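Local coordinates for Two-component system response regulator (Bacteroides fragilis, PDB 2QR3), which probably acts as a phosphorylation-controlled, ATP-dependent regulator of sigma-54-dependent transcription, of which this piece is the N-terminal signal receiver domain, at residues Thr17-Leu22 and Gln114-Thr119; Pro82-Thr87 and Leu121-Gln126; Ala90-Ala95 and Phe106-Trp111; Lys29-Ser34 and Ser40-Glu45; Val51-Asn56 and His72-Gln77. All coordinates share one frame; numbering follows the deposited sequence. Where two conformers were deposited one is given.

Contact 1. Residues Thr17-Leu22 and Gln114-Thr119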
# COMPACT_ATOMS: atom_id res chain seq x y z
N THR A 17 5.68 -8.03 -8.90
CA THR A 17 5.55 -8.29 -10.34
C THR A 17 4.07 -8.25 -10.77
O THR A 17 3.73 -7.57 -11.75
CB THR A 17 6.22 -9.64 -10.72
OG1 THR A 17 7.62 -9.57 -10.42
CG2 THR A 17 6.04 -9.99 -12.20
N ALA A 18 3.21 -8.95 -10.04
CA ALA A 18 1.80 -9.04 -10.43
C ALA A 18 1.12 -7.69 -10.31
O ALA A 18 0.35 -7.29 -11.16
CB ALA A 18 1.07 -10.06 -9.57
N VAL A 19 1.37 -6.97 -9.22
CA VAL A 19 0.59 -5.76 -8.98
C VAL A 19 1.03 -4.67 -9.96
O VAL A 19 0.19 -3.90 -10.46
CB VAL A 19 0.70 -5.32 -7.49
CG1 VAL A 19 0.04 -3.96 -7.29
CG2 VAL A 19 0.06 -6.37 -6.60
N GLN A 20 2.33 -4.64 -10.25
CA GLN A 20 2.90 -3.69 -11.21
C GLN A 20 2.18 -3.89 -12.54
O GLN A 20 1.67 -2.94 -13.15
CB GLN A 20 4.42 -3.91 -11.33
CG GLN A 20 5.13 -3.29 -12.53
CD GLN A 20 5.72 -1.91 -12.26
OE1 GLN A 20 6.59 -1.74 -11.38
NE2 GLN A 20 5.27 -0.93 -13.04
N LEU A 21 2.10 -5.15 -12.97
CA LEU A 21 1.41 -5.47 -14.21
C LEU A 21 -0.05 -5.02 -14.19
O LEU A 21 -0.57 -4.51 -15.19
CB LEU A 21 1.53 -6.97 -14.53
CG LEU A 21 0.81 -7.50 -15.79
CD1 LEU A 21 1.15 -6.72 -17.04
CD2 LEU A 21 1.18 -8.97 -15.98
N LEU A 22 -0.72 -5.21 -13.06
CA LEU A 22 -2.12 -4.87 -12.96
C LEU A 22 -2.35 -3.36 -12.95
O LEU A 22 -3.38 -2.89 -13.44
CB LEU A 22 -2.75 -5.50 -11.70
CG LEU A 22 -2.84 -7.02 -11.68
CD1 LEU A 22 -3.06 -7.56 -10.24
CD2 LEU A 22 -3.91 -7.54 -12.66
N GLN A 114 -10.08 -6.73 -10.11
CA GLN A 114 -10.87 -5.49 -10.20
C GLN A 114 -11.09 -4.82 -8.86
O GLN A 114 -10.99 -3.60 -8.79
CB GLN A 114 -12.18 -5.69 -10.98
CG GLN A 114 -12.80 -4.37 -11.50
CD GLN A 114 -12.01 -3.68 -12.65
OE1 GLN A 114 -11.04 -4.23 -13.19
NE2 GLN A 114 -12.45 -2.48 -13.03
N LYS A 115 -11.36 -5.58 -7.81
CA LYS A 115 -11.47 -5.05 -6.45
C LYS A 115 -10.17 -4.36 -5.98
O LYS A 115 -10.21 -3.31 -5.35
CB LYS A 115 -11.84 -6.16 -5.46
CG LYS A 115 -12.56 -5.68 -4.21
CD LYS A 115 -12.98 -6.85 -3.28
CE LYS A 115 -13.87 -6.34 -2.14
NZ LYS A 115 -14.34 -7.43 -1.20
N LEU A 116 -9.02 -4.95 -6.31
CA LEU A 116 -7.74 -4.35 -5.92
C LEU A 116 -7.62 -2.99 -6.55
O LEU A 116 -7.32 -2.01 -5.88
CB LEU A 116 -6.56 -5.26 -6.34
CG LEU A 116 -5.17 -4.68 -6.24
CD1 LEU A 116 -4.77 -4.37 -4.79
CD2 LEU A 116 -4.14 -5.62 -6.86
N LEU A 117 -7.87 -2.91 -7.85
CA LEU A 117 -7.73 -1.64 -8.57
C LEU A 117 -8.69 -0.61 -7.97
O LEU A 117 -8.30 0.54 -7.71
CB LEU A 117 -7.98 -1.81 -10.07
CG LEU A 117 -7.98 -0.53 -10.93
CD1 LEU A 117 -6.68 0.30 -10.81
CD2 LEU A 117 -8.29 -0.94 -12.38
N GLU A 118 -9.94 -1.04 -7.79
CA GLU A 118 -10.99 -0.15 -7.32
C GLU A 118 -10.73 0.42 -5.95
O GLU A 118 -10.93 1.62 -5.74
CB GLU A 118 -12.35 -0.84 -7.39
CG GLU A 118 -12.73 -1.06 -8.85
CD GLU A 118 -14.20 -1.35 -9.06
OE1 GLU A 118 -14.92 -1.66 -8.07
OE2 GLU A 118 -14.63 -1.27 -10.23
N THR A 119 -10.25 -0.43 -5.04
CA THR A 119 -9.87 0.01 -3.68
C THR A 119 -8.78 1.06 -3.76
O THR A 119 -8.84 2.05 -3.03
CB THR A 119 -9.46 -1.18 -2.81
OG1 THR A 119 -10.57 -2.09 -2.69
CG2 THR A 119 -8.99 -0.75 -1.41

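Contact 2. Residues Pro82-Thr87 and Leu121-Gln126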
# COMPACT_ATOMS: atom_id res chain seq x y z
N PRO A 82 -2.86 8.40 1.91
CA PRO A 82 -3.64 7.17 2.14
C PRO A 82 -2.76 5.92 2.11
O PRO A 82 -1.94 5.79 1.20
CB PRO A 82 -4.59 7.12 0.93
CG PRO A 82 -4.73 8.58 0.53
CD PRO A 82 -3.36 9.14 0.73
N VAL A 83 -2.94 5.05 3.10
CA VAL A 83 -2.23 3.77 3.15
C VAL A 83 -3.26 2.67 3.15
O VAL A 83 -4.17 2.65 4.01
CB VAL A 83 -1.36 3.66 4.42
CG1 VAL A 83 -0.71 2.24 4.47
CG2 VAL A 83 -0.26 4.73 4.44
N VAL A 84 -3.14 1.77 2.17
CA VAL A 84 -4.05 0.62 2.08
C VAL A 84 -3.23 -0.62 2.47
O VAL A 84 -2.18 -0.85 1.90
CB VAL A 84 -4.58 0.48 0.63
CG1 VAL A 84 -5.45 -0.81 0.50
CG2 VAL A 84 -5.42 1.73 0.25
N LEU A 85 -3.70 -1.39 3.45
CA LEU A 85 -3.01 -2.62 3.88
C LEU A 85 -3.34 -3.78 2.94
O LEU A 85 -4.48 -3.90 2.48
CB LEU A 85 -3.43 -2.96 5.33
CG LEU A 85 -2.98 -1.89 6.33
CD1 LEU A 85 -3.65 -2.16 7.66
CD2 LEU A 85 -1.42 -1.89 6.48
N PHE A 86 -2.35 -4.64 2.67
CA PHE A 86 -2.52 -5.78 1.76
C PHE A 86 -2.33 -6.98 2.70
O PHE A 86 -1.21 -7.21 3.20
CB PHE A 86 -1.42 -5.74 0.69
CG PHE A 86 -1.77 -6.39 -0.62
CD1 PHE A 86 -3.05 -6.84 -0.92
CD2 PHE A 86 -0.79 -6.48 -1.62
CE1 PHE A 86 -3.36 -7.42 -2.17
CE2 PHE A 86 -1.09 -7.05 -2.87
CZ PHE A 86 -2.37 -7.52 -3.15
N THR A 87 -3.41 -7.73 2.93
CA THR A 87 -3.43 -8.70 4.03
C THR A 87 -3.83 -10.12 3.59
O THR A 87 -4.78 -10.28 2.85
CB THR A 87 -4.36 -8.21 5.19
OG1 THR A 87 -4.25 -9.12 6.29
CG2 THR A 87 -5.81 -8.19 4.76
N LEU A 121 -7.84 3.00 -6.45
CA LEU A 121 -8.36 4.24 -7.06
C LEU A 121 -9.19 5.03 -6.06
O LEU A 121 -9.01 6.27 -5.93
CB LEU A 121 -9.17 3.96 -8.32
CG LEU A 121 -8.47 3.25 -9.48
CD1 LEU A 121 -9.45 2.81 -10.56
CD2 LEU A 121 -7.40 4.13 -10.10
N ASN A 122 -10.10 4.37 -5.36
CA ASN A 122 -10.91 5.06 -4.35
C ASN A 122 -10.04 5.68 -3.25
O ASN A 122 -10.27 6.79 -2.82
CB ASN A 122 -11.99 4.13 -3.78
CG ASN A 122 -13.08 3.78 -4.82
OD1 ASN A 122 -13.11 4.34 -5.92
ND2 ASN A 122 -13.95 2.84 -4.46
N ALA A 123 -9.02 4.94 -2.79
CA ALA A 123 -8.16 5.46 -1.71
C ALA A 123 -7.41 6.70 -2.15
O ALA A 123 -7.19 7.61 -1.35
CB ALA A 123 -7.17 4.39 -1.22
N ALA A 124 -7.03 6.71 -3.43
CA ALA A 124 -6.27 7.79 -4.05
C ALA A 124 -7.20 8.93 -4.52
O ALA A 124 -6.71 10.00 -4.93
CB ALA A 124 -5.52 7.26 -5.23
N SER A 125 -8.51 8.69 -4.46
CA SER A 125 -9.53 9.64 -4.92
C SER A 125 -10.48 10.04 -3.80
O SER A 125 -11.71 10.14 -4.00
CB SER A 125 -10.35 9.03 -6.07
OG SER A 125 -9.50 8.66 -7.14
N GLN A 126 -9.94 10.29 -2.61
CA GLN A 126 -10.80 10.85 -1.57
C GLN A 126 -10.73 12.37 -1.59
O GLN A 126 -9.73 12.93 -2.01
CB GLN A 126 -10.48 10.25 -0.21
CG GLN A 126 -10.90 8.79 -0.12
CD GLN A 126 -12.35 8.55 -0.57
OE1 GLN A 126 -12.61 8.10 -1.68
NE2 GLN A 126 -13.31 8.85 0.32

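Contact 3. Residues Ala90-Ala95 and Phe106-Trp111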
# COMPACT_ATOMS: atom_id res chain seq x y z
N ALA A 90 -5.23 -14.90 6.94
CA ALA A 90 -4.77 -15.24 8.30
C ALA A 90 -4.45 -14.00 9.14
O ALA A 90 -4.31 -14.09 10.38
CB ALA A 90 -3.57 -16.15 8.24
N ASP A 91 -4.35 -12.84 8.48
CA ASP A 91 -4.09 -11.62 9.20
C ASP A 91 -5.24 -10.60 9.21
O ASP A 91 -5.00 -9.45 9.57
CB ASP A 91 -2.78 -10.96 8.70
CG ASP A 91 -1.56 -11.83 8.99
OD1 ASP A 91 -1.55 -12.49 10.05
OD2 ASP A 91 -0.63 -11.85 8.16
N ILE A 92 -6.47 -11.02 8.86
CA ILE A 92 -7.57 -10.03 8.75
C ILE A 92 -7.90 -9.29 10.06
O ILE A 92 -8.33 -8.12 10.03
CB ILE A 92 -8.87 -10.58 8.07
CG1 ILE A 92 -9.36 -11.87 8.75
CG2 ILE A 92 -8.69 -10.63 6.51
CD1 ILE A 92 -10.70 -12.41 8.22
N ASP A 93 -7.67 -9.95 11.20
CA ASP A 93 -7.82 -9.27 12.48
C ASP A 93 -6.87 -8.07 12.59
O ASP A 93 -7.24 -7.02 13.10
CB ASP A 93 -7.66 -10.23 13.68
CG ASP A 93 -6.25 -10.87 13.78
OD1 ASP A 93 -5.61 -11.10 12.74
OD2 ASP A 93 -5.80 -11.16 14.92
N LEU A 94 -5.64 -8.24 12.13
CA LEU A 94 -4.67 -7.15 12.15
C LEU A 94 -5.00 -6.05 11.12
O LEU A 94 -4.77 -4.88 11.38
CB LEU A 94 -3.25 -7.70 11.90
CG LEU A 94 -2.79 -8.71 12.96
CD1 LEU A 94 -1.33 -9.11 12.63
CD2 LEU A 94 -2.89 -8.15 14.38
N ALA A 95 -5.59 -6.43 9.98
CA ALA A 95 -6.05 -5.43 9.00
C ALA A 95 -7.19 -4.57 9.59
O ALA A 95 -7.16 -3.36 9.47
CB ALA A 95 -6.51 -6.08 7.72
N PHE A 106 -8.29 -1.78 3.27
CA PHE A 106 -7.45 -2.96 3.07
C PHE A 106 -7.97 -3.85 1.96
O PHE A 106 -9.17 -3.78 1.59
CB PHE A 106 -7.19 -3.74 4.39
CG PHE A 106 -8.41 -4.43 4.98
CD1 PHE A 106 -9.05 -3.85 6.11
CD2 PHE A 106 -8.87 -5.65 4.52
CE1 PHE A 106 -10.14 -4.47 6.73
CE2 PHE A 106 -9.99 -6.29 5.11
CZ PHE A 106 -10.63 -5.67 6.22
N VAL A 107 -7.06 -4.64 1.40
CA VAL A 107 -7.37 -5.58 0.32
C VAL A 107 -6.82 -6.93 0.79
O VAL A 107 -5.72 -7.00 1.29
CB VAL A 107 -6.65 -5.19 -1.00
CG1 VAL A 107 -6.99 -6.21 -2.14
CG2 VAL A 107 -7.06 -3.77 -1.41
N VAL A 108 -7.62 -7.98 0.68
CA VAL A 108 -7.17 -9.29 1.18
C VAL A 108 -6.49 -10.05 0.04
O VAL A 108 -6.86 -9.87 -1.11
CB VAL A 108 -8.36 -10.10 1.74
CG1 VAL A 108 -7.90 -11.46 2.18
CG2 VAL A 108 -8.97 -9.37 2.95
N LYS A 109 -5.48 -10.85 0.37
CA LYS A 109 -4.86 -11.77 -0.60
C LYS A 109 -5.35 -13.20 -0.27
O LYS A 109 -5.48 -13.52 0.90
CB LYS A 109 -3.35 -11.79 -0.44
CG LYS A 109 -2.62 -10.48 -0.47
CD LYS A 109 -1.20 -10.70 0.08
CE LYS A 109 -0.22 -9.63 -0.40
NZ LYS A 109 1.19 -9.74 0.13
N PRO A 110 -5.61 -14.05 -1.28
CA PRO A 110 -5.55 -13.74 -2.70
C PRO A 110 -6.62 -12.72 -3.05
O PRO A 110 -7.75 -12.79 -2.55
CB PRO A 110 -5.84 -15.10 -3.38
CG PRO A 110 -6.62 -15.87 -2.34
CD PRO A 110 -6.06 -15.44 -1.03
N TRP A 111 -6.25 -11.75 -3.88
CA TRP A 111 -7.12 -10.65 -4.23
C TRP A 111 -7.96 -10.91 -5.48
O TRP A 111 -7.71 -11.87 -6.23
CB TRP A 111 -6.29 -9.36 -4.41
CG TRP A 111 -5.33 -9.41 -5.54
CD1 TRP A 111 -5.55 -8.97 -6.80
CD2 TRP A 111 -3.98 -9.94 -5.53
NE1 TRP A 111 -4.43 -9.20 -7.60
CE2 TRP A 111 -3.45 -9.77 -6.84
CE3 TRP A 111 -3.17 -10.52 -4.55
CZ2 TRP A 111 -2.16 -10.18 -7.19
CZ3 TRP A 111 -1.87 -10.92 -4.90
CH2 TRP A 111 -1.38 -10.76 -6.21

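Contact 4. Residues Lys29-Ser34 and Ser40-Glu45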
# COMPACT_ATOMS: atom_id res chain seq x y z
N LYS A 29 2.82 6.32 -12.50
CA LYS A 29 4.05 5.63 -12.12
C LYS A 29 3.71 4.61 -11.05
O LYS A 29 2.97 4.92 -10.11
CB LYS A 29 5.01 6.65 -11.54
CG LYS A 29 6.45 6.22 -11.40
CD LYS A 29 7.25 7.48 -11.03
CE LYS A 29 8.74 7.27 -11.11
NZ LYS A 29 9.47 8.56 -10.83
N VAL A 30 4.26 3.40 -11.19
CA VAL A 30 4.10 2.37 -10.19
C VAL A 30 5.49 2.06 -9.66
O VAL A 30 6.33 1.54 -10.41
CB VAL A 30 3.44 1.12 -10.78
CG1 VAL A 30 3.35 0.05 -9.71
CG2 VAL A 30 2.03 1.42 -11.32
N ILE A 31 5.73 2.37 -8.40
CA ILE A 31 7.00 2.09 -7.75
C ILE A 31 6.83 0.88 -6.83
O ILE A 31 5.94 0.88 -5.98
CB ILE A 31 7.49 3.30 -6.95
CG1 ILE A 31 7.75 4.46 -7.92
CG2 ILE A 31 8.73 2.93 -6.16
CD1 ILE A 31 8.09 5.78 -7.25
N THR A 32 7.66 -0.14 -7.01
CA THR A 32 7.60 -1.32 -6.15
C THR A 32 8.89 -1.41 -5.38
O THR A 32 9.98 -1.12 -5.93
CB THR A 32 7.40 -2.62 -6.97
OG1 THR A 32 8.48 -2.75 -7.93
CG2 THR A 32 6.05 -2.59 -7.71
N LEU A 33 8.81 -1.81 -4.11
CA LEU A 33 10.04 -1.94 -3.29
C LEU A 33 9.85 -2.90 -2.13
O LEU A 33 8.72 -3.23 -1.80
CB LEU A 33 10.47 -0.57 -2.77
CG LEU A 33 9.45 0.24 -1.97
CD1 LEU A 33 9.57 -0.10 -0.47
CD2 LEU A 33 9.74 1.72 -2.19
N SER A 34 10.95 -3.35 -1.53
CA SER A 34 10.90 -4.24 -0.38
C SER A 34 11.84 -3.75 0.74
O SER A 34 12.08 -4.45 1.72
CB SER A 34 11.30 -5.65 -0.84
OG SER A 34 10.44 -6.09 -1.89
N SER A 40 11.71 5.25 2.52
CA SER A 40 11.90 6.63 2.99
C SER A 40 12.21 7.63 1.82
O SER A 40 11.64 8.74 1.73
CB SER A 40 12.97 6.64 4.08
OG SER A 40 14.25 6.43 3.52
N THR A 41 13.05 7.20 0.88
CA THR A 41 13.43 8.07 -0.25
C THR A 41 12.22 8.37 -1.14
O THR A 41 11.88 9.53 -1.38
CB THR A 41 14.55 7.43 -1.09
OG1 THR A 41 15.63 7.08 -0.23
CG2 THR A 41 15.03 8.39 -2.21
N VAL A 42 11.52 7.32 -1.57
CA VAL A 42 10.40 7.51 -2.48
C VAL A 42 9.26 8.30 -1.87
O VAL A 42 8.63 9.09 -2.57
CB VAL A 42 9.93 6.15 -3.15
CG1 VAL A 42 11.16 5.43 -3.78
CG2 VAL A 42 9.29 5.26 -2.17
N LEU A 43 8.96 8.11 -0.57
CA LEU A 43 7.91 8.89 0.08
C LEU A 43 8.20 10.39 0.04
O LEU A 43 7.27 11.20 -0.09
CB LEU A 43 7.71 8.45 1.54
CG LEU A 43 7.17 7.06 1.78
CD1 LEU A 43 7.16 6.73 3.28
CD2 LEU A 43 5.78 6.90 1.17
N ARG A 44 9.47 10.74 0.16
CA ARG A 44 9.89 12.14 0.18
C ARG A 44 9.86 12.76 -1.21
O ARG A 44 9.41 13.90 -1.38
CB ARG A 44 11.33 12.28 0.71
CG ARG A 44 11.70 13.78 0.97
CD ARG A 44 13.11 14.01 1.52
NE ARG A 44 13.31 13.21 2.72
CZ ARG A 44 13.98 12.08 2.71
NH1 ARG A 44 14.55 11.69 1.57
NH2 ARG A 44 14.09 11.36 3.82
N GLU A 45 10.36 12.01 -2.17
CA GLU A 45 10.65 12.55 -3.50
C GLU A 45 9.58 12.34 -4.54
O GLU A 45 9.54 13.09 -5.54
CB GLU A 45 11.91 11.90 -4.03
CG GLU A 45 13.15 12.23 -3.22
CD GLU A 45 14.40 11.69 -3.87
OE1 GLU A 45 14.30 10.99 -4.91
OE2 GLU A 45 15.50 11.96 -3.33

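Contact 5. Residues Val51-Asn56 and His72-Gln77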
# COMPACT_ATOMS: atom_id res chain seq x y z
N VAL A 51 -0.25 4.38 -0.88
CA VAL A 51 0.75 3.34 -0.66
C VAL A 51 -0.04 2.06 -0.43
O VAL A 51 -1.00 2.06 0.37
CB VAL A 51 1.61 3.62 0.61
CG1 VAL A 51 2.64 2.47 0.84
CG2 VAL A 51 2.38 4.94 0.46
N LEU A 52 0.34 0.99 -1.11
CA LEU A 52 -0.21 -0.35 -0.81
C LEU A 52 0.85 -1.07 0.02
O LEU A 52 1.98 -1.32 -0.47
CB LEU A 52 -0.49 -1.15 -2.11
CG LEU A 52 -1.06 -2.58 -1.91
CD1 LEU A 52 -2.40 -2.53 -1.12
CD2 LEU A 52 -1.27 -3.24 -3.30
N LEU A 53 0.51 -1.37 1.27
CA LEU A 53 1.47 -1.87 2.27
C LEU A 53 1.18 -3.31 2.75
O LEU A 53 0.14 -3.58 3.39
CB LEU A 53 1.53 -0.93 3.48
CG LEU A 53 2.43 -1.31 4.68
CD1 LEU A 53 3.92 -1.30 4.28
CD2 LEU A 53 2.15 -0.31 5.83
N ASP A 54 2.15 -4.19 2.51
CA ASP A 54 2.14 -5.59 2.99
C ASP A 54 1.99 -5.63 4.52
O ASP A 54 2.76 -5.03 5.25
CB ASP A 54 3.50 -6.21 2.54
CG ASP A 54 3.73 -7.67 2.98
OD1 ASP A 54 2.88 -8.34 3.61
OD2 ASP A 54 4.86 -8.14 2.64
N MET A 55 0.98 -6.37 4.98
CA MET A 55 0.66 -6.50 6.39
C MET A 55 1.87 -7.08 7.13
O MET A 55 2.06 -6.83 8.33
CB MET A 55 -0.54 -7.45 6.49
CG MET A 55 -1.44 -7.45 7.70
SD MET A 55 -2.37 -5.92 8.12
CE MET A 55 -1.15 -5.62 9.39
N ASN A 56 2.68 -7.85 6.41
CA ASN A 56 3.81 -8.56 7.01
C ASN A 56 5.15 -7.96 6.62
O ASN A 56 6.20 -8.61 6.76
CB ASN A 56 3.77 -10.03 6.61
CG ASN A 56 2.49 -10.72 7.01
OD1 ASN A 56 1.83 -11.36 6.17
ND2 ASN A 56 2.10 -10.59 8.27
N HIS A 72 2.07 3.16 10.93
CA HIS A 72 2.14 4.23 11.90
C HIS A 72 3.23 5.22 11.53
O HIS A 72 3.07 6.43 11.66
CB HIS A 72 2.38 3.64 13.28
CG HIS A 72 2.18 4.63 14.38
ND1 HIS A 72 0.92 5.06 14.76
CD2 HIS A 72 3.06 5.28 15.18
CE1 HIS A 72 1.05 5.93 15.75
NE2 HIS A 72 2.33 6.09 16.02
N GLU A 73 4.36 4.69 11.08
CA GLU A 73 5.52 5.54 10.80
C GLU A 73 5.26 6.37 9.57
O GLU A 73 5.58 7.55 9.53
CB GLU A 73 6.78 4.69 10.66
CG GLU A 73 7.20 4.06 11.99
CD GLU A 73 7.39 5.11 13.10
OE1 GLU A 73 7.91 6.22 12.81
OE2 GLU A 73 6.97 4.82 14.24
N ILE A 74 4.64 5.78 8.56
CA ILE A 74 4.25 6.55 7.39
C ILE A 74 3.28 7.66 7.78
O ILE A 74 3.45 8.80 7.38
CB ILE A 74 3.61 5.65 6.30
CG1 ILE A 74 4.65 4.66 5.73
CG2 ILE A 74 2.91 6.49 5.27
CD1 ILE A 74 4.04 3.54 4.81
N LYS A 75 2.25 7.34 8.57
CA LYS A 75 1.25 8.37 8.93
C LYS A 75 1.85 9.46 9.82
O LYS A 75 1.40 10.60 9.82
CB LYS A 75 0.01 7.76 9.60
CG LYS A 75 -0.72 6.67 8.78
CD LYS A 75 -1.19 7.14 7.39
CE LYS A 75 -2.40 8.04 7.51
NZ LYS A 75 -3.00 8.36 6.19
N ARG A 76 2.88 9.11 10.58
CA ARG A 76 3.53 10.08 11.45
C ARG A 76 4.10 11.25 10.65
O ARG A 76 3.97 12.41 11.04
CB ARG A 76 4.65 9.39 12.23
CG ARG A 76 5.12 10.16 13.45
CD ARG A 76 6.50 9.64 13.91
NE ARG A 76 6.49 8.30 14.50
CZ ARG A 76 6.22 8.03 15.79
NH1 ARG A 76 5.88 9.01 16.65
NH2 ARG A 76 6.28 6.77 16.21
N GLN A 77 4.74 10.93 9.53
CA GLN A 77 5.38 11.92 8.68
C GLN A 77 4.47 12.45 7.57
O GLN A 77 4.57 13.63 7.19
CB GLN A 77 6.62 11.32 8.04
CG GLN A 77 7.40 12.31 7.20
CD GLN A 77 8.13 13.30 8.05
OE1 GLN A 77 8.60 12.96 9.14
NE2 GLN A 77 8.21 14.55 7.59

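Contact 1. Residues Thr17-Leu22 and Gln114-Thr119
Leu116 of helix 113-124 reaches toward helix 13-23 and lays its methyl CD2 against Leu22 and Val19, so that one branch serves both neighbours. The apolar contacts are modest in number and unstrained. Leu22 CD1 lies 4.0 Å from Leu116 CD2, the two leucine side chains crossing at about a right angle; Val19 CG2 stands a little farther off, 4.3 Å from Leu116 CD2. In Leu116 CG is anti to the backbone N (chi1 169°), extending the isobutyl group toward helix 13-23. A leucine suits this place, being long enough to bridge the gap: between residues 17-22 and 114-119 the nearest CA atoms, of Leu22 and Leu117, are still 7.8 Å apart. Trp111, in the loop just before helix 113-124, lies against Leu22 and Leu116 as well and fills out the apolar cluster.

The hydrogen bonds of the two segments run along the helices rather than across. Thr119 OG1 donates to Lys115 O at 2.9 Å, and Thr119 N bonds the same oxygen from the opposite face of the carbonyl plane. The hydroxyl is thus paid for locally, while the methyl of Thr119 rests on Val84 and Val107 of the sheet.

With methyl groups alone meeting across it, the contact has no directional bond to fix the register of the two helices; their fit depends on shape and on exclusion of water.

Contact 2. Residues Pro82-Thr87 and Leu121-Gln126
Pro82, just before strand 83-88, and Val84 within it receive the small side chain of Ala123 from the last turn of helix 113-124. Val84 has CG1 anti to its backbone N (chi1 175°), which leaves CG2 anti to the carbonyl carbon and aimed at the helix; CG2 lies 3.5 Å from Ala123 CB, a close methyl-to-methyl fit. Alanine's single methyl suits so close an approach; the CA atoms of Pro82 and Ala123 are 6.2 Å apart. The proline ring meets the same residue with CG and CB: CG is 3.2 Å from Ala123 O, and Pro82 CB is 4.3 Å from Ala123 CB. A ring without an N-H suits the strand's entry here, offering the helix carbon alone, while Pro82 still bonds to Val51 through its backbone.

Just past the last turn, the Ser125 hydroxyl bonds back to Leu121 O, OG lying 2.7 Å from that oxygen and above the carbonyl plane.

Val50 and Val107 also touch Ala123 and Val84, respectively, extending the apolar layer. Methyl packing and a proline carbon set against a carbonyl oxygen join the two segments, and no classical hydrogen bond links them, which makes the fit one of shape.

Contact 3. Residues Ala90-Ala95 and Phe106-Trp111
Phe106 has its CG between the backbone N and the carbonyl carbon (chi1 68°), and this turns one face of the ring to Ala95 CB of helix 92-100. In both Ile92 and Val108 CG2 is anti to the carbonyl carbon, and these two methyls meet, CG2 of Ile92 lying 3.8 Å from CG2 of Val108 as the side chains cross at a slant.

The aromatic part is a CH-pi contact. Ala95 CB sits over one face of the Phe106 ring, 3.8 Å from its centroid and 17° off the ring normal, displaced somewhat toward the CG and CD1 side. Alanine suits this buried spot because its single methyl lets the flat ring slide up against the helix; a phenyl offers a broad face in return.

Around this pair, Thr87 touches both Ala95 and Val108. The contact thus packs the connecting helix onto the last strand of a beta-alpha-beta crossover, strand 83-88, helix 92-100 and strand 105-109, at one border of the parallel sheet of the CheY-like receiver fold.

Contact 4. Residues Lys29-Ser34 and Ser40-Glu45
Val42, on the inner side of helix 36-45, packs onto Ile31 and Leu33 of strand 29-33, an outermost strand of the five-stranded parallel sheet in this CheY-like receiver domain. The strand leads straight into the helix, so the contact folds one beta-alpha step of the alternating fold onto itself.

The tight part is at Leu33. This side chain and that of Val42 reach toward each other tip to tip, with Leu33 CD2 3.6 Å from Val42 CG2. Leu33 holds CG between its backbone N and carbonyl carbon (chi1 55°), a less usual position that directs the isobutyl group at the helix. Leucine, buried here, supplies the reach; valine, being short and branched, presents a separate methyl to each strand residue. Val42 also touches Ile7 of the neighbouring strand 5-9.

The looser part lies at Ile31, which like Val42 is partly exposed. Here the helix faces the beta-branched isoleucine at a more relaxed spacing. Farther out the surface is polar: Lys29, at the strand's beginning, forms a salt bridge with Glu46 just beyond the helix, and its long chain suits a solvent-facing edge. Arg44, exposed on the helix, places one face of its guanidinium over Ser40 O.

At this slacker end, Ile31 CG2 and Val42 CG1 are 4.2 Å apart.

Contact 5. Residues Val51-Asn56 and His72-Gln77
A single methyl, CD1 of Ile74, makes the whole closest approach to the sheet, touching Val51 and Leu53 two residues apart on one strand. It is 4.3 Å from Val51 CG1 and 4.4 Å from Leu53 CD2. Ile74 has CG1 anti to the carbonyl carbon (chi1 -66°) with CD1 extended beyond it, which carries that methyl out to the strand. The long arm of isoleucine suits the span, for Ile74 CA stands 9.3 Å from Val51 CA.

On the helix's outer side Arg76 grips Glu73 side-on: NH2 bonds to Glu73 OE2 at 2.9 Å with an N-H...O angle of 174°, while NE donates to OE1, a salt bridge within the helix.

The same strand ends at Asp54, the predicted phosphorylation site, unmodified here. Its OD1 accepts from Asn56 N at 2.8 Å, an Asx turn at the strand's end.

Helix 67-77 thereby lies against strand 48-54, with Val83 of the adjoining strand 83-88 also touching Ile74 and Val9 of strand 5-9 touching Val51 and Leu53.

How the contacts relate
From the N terminus, helix 13-23 opens the long loop that contact 1 closes at helix 113-124, and contacts 3, 4 and 5 all nest inside it. Contact 4 closes first, a short local loop at the 29-33 border of the sheet; contact 5 follows in series, fastening helix 67-77 to the central strand 48-54. Contact 2 opens inside the loop of contact 1 but closes after it, at 121-126, so the two cross; both use helix 113-124. Contact 3 is nested within contact 2, at the other border strand, 105-109. Strand 83-88 joins contact 2 to contacts 3 and 5, which meet each other at Asp91 and Asn56, while contacts 3 and 4 lie about 22 Å apart between centres.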